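Local coordinates for competence damage-inducible protein A (Klebsiella pneumoniae subsp. pneumoniae MGH 78578, PDB 5V01), which is of unknown function but belongs to the CinA family of competence-damaged proteins, some relatives of which deamidate nicotinamide mononucleotide, at residues V83-S88 and S112-P117. Numbering follows the deposited sequence.
Sequences VHSAVS and SGYAGP
V87 and Y114 form a CH-pi contact where the turn linking helices 78-84 and 89-103 meets the end of strand 107-113, the middle strand of the mixed five-stranded sheet in this alpha/beta CinA fold. The case illustrates how one aliphatic branch, one serine hydroxyl and one water can join a turn to a strand end. CG2 of V87 stands over one face of the tyrosine ring, 3.6 Å from its centroid and 18° off the normal, displaced toward the CZ–CE2 side. V87 CB approaches the same rim, 3.5 Å from Y114 CE2. With CG1 anti to the backbone N (chi1 178°), the other methyl also reaches CE2 and CD2, and the valine meets the ring with its whole branch point.

Beside this apolar pair, S112 OG donates to A86 O at 2.7 Å, arriving well above the carbonyl plane, 56° out of it. The bond ties the turn to S112, next to the end of the strand, whose backbone pairs with W130 of strand 128-135. At the far end of the ring, a water lying in the ring plane joins the two segments again: it sits 2.7 Å from Y114 OH and donates to S85 OG.

The same serine hydroxyl is bonded within the turn. S85 has positive phi as the chain leaves the helix, and its OG accepts a bent bond from V87 N, 3.1 Å away, in an ST turn, which is consistent with holding the backbone next to the valine. The same OG donates to H84 O. One residue beyond V87, S88 is the N-cap of helix 89-103: its OG receives the N-H of C91 and in turn donates to S85 O at 2.8 Å.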
# COMPACT_ATOMS: atom_id res chain seq x y z
N VAL A 83 23.66 -0.26 10.27
CA VAL A 83 23.91 -0.35 11.72
C VAL A 83 22.74 -0.98 12.47
O VAL A 83 22.94 -1.86 13.31
CB VAL A 83 24.25 1.05 12.32
CG1 VAL A 83 24.33 1.01 13.83
CG2 VAL A 83 25.57 1.58 11.76
N HIS A 84 21.52 -0.55 12.13
CA HIS A 84 20.33 -0.90 12.94
C HIS A 84 19.40 -1.92 12.29
O HIS A 84 18.59 -2.50 13.01
CB HIS A 84 19.54 0.37 13.29
CG HIS A 84 20.33 1.41 14.02
ND1 HIS A 84 20.56 1.33 15.38
CD2 HIS A 84 20.88 2.57 13.60
CE1 HIS A 84 21.27 2.39 15.75
NE2 HIS A 84 21.47 3.15 14.70
N SER A 85 19.54 -2.15 10.98
CA SER A 85 18.62 -2.97 10.18
C SER A 85 17.31 -2.24 9.93
O SER A 85 17.01 -1.22 10.56
CB SER A 85 18.34 -4.35 10.78
OG SER A 85 17.25 -4.32 11.68
N ALA A 86 16.53 -2.78 9.01
CA ALA A 86 15.23 -2.22 8.71
C ALA A 86 14.20 -2.42 9.83
O ALA A 86 13.21 -1.68 9.88
CB ALA A 86 14.70 -2.80 7.42
N VAL A 87 14.41 -3.42 10.69
CA VAL A 87 13.51 -3.67 11.82
C VAL A 87 14.16 -3.06 13.04
O VAL A 87 14.91 -3.71 13.77
CB VAL A 87 13.18 -5.16 11.96
CG1 VAL A 87 12.28 -5.42 13.17
CG2 VAL A 87 12.50 -5.68 10.71
N SER A 88 13.90 -1.78 13.21
CA SER A 88 14.54 -0.98 14.24
C SER A 88 13.79 0.31 14.45
O SER A 88 13.06 0.80 13.58
CB SER A 88 16.00 -0.67 13.84
OG SER A 88 16.06 0.21 12.71
N SER A 112 7.54 -1.60 10.49
CA SER A 112 8.58 -2.48 9.95
C SER A 112 8.84 -3.61 10.92
O SER A 112 9.14 -3.35 12.08
CB SER A 112 9.85 -1.69 9.69
OG SER A 112 10.82 -2.49 9.04
N GLY A 113 8.76 -4.84 10.45
CA GLY A 113 8.91 -6.00 11.31
C GLY A 113 9.25 -7.26 10.56
O GLY A 113 9.47 -7.25 9.34
N TYR A 114 9.34 -8.34 11.33
CA TYR A 114 9.48 -9.70 10.81
C TYR A 114 8.16 -10.40 11.08
O TYR A 114 7.87 -10.77 12.22
CB TYR A 114 10.64 -10.46 11.49
CG TYR A 114 11.97 -9.82 11.28
CD1 TYR A 114 12.58 -9.83 10.01
CD2 TYR A 114 12.64 -9.19 12.34
CE1 TYR A 114 13.81 -9.23 9.82
CE2 TYR A 114 13.88 -8.59 12.14
CZ TYR A 114 14.44 -8.60 10.88
OH TYR A 114 15.67 -8.01 10.68
N ALA A 115 7.34 -10.55 10.04
CA ALA A 115 6.03 -11.20 10.19
C ALA A 115 6.15 -12.70 10.32
O ALA A 115 5.33 -13.33 10.97
CB ALA A 115 5.11 -10.82 9.04
N GLY A 116 7.19 -13.28 9.70
CA GLY A 116 7.49 -14.70 9.81
C GLY A 116 7.36 -15.45 8.49
O GLY A 116 6.98 -14.86 7.47
N PRO A 117 7.68 -16.75 8.49
CA PRO A 117 8.07 -17.52 9.68
C PRO A 117 9.47 -17.23 10.23
O PRO A 117 9.73 -17.48 11.41
CB PRO A 117 8.01 -18.97 9.19
CG PRO A 117 8.29 -18.88 7.73
CD PRO A 117 7.66 -17.59 7.27
O HOH W 1 16.72 -6.72 12.77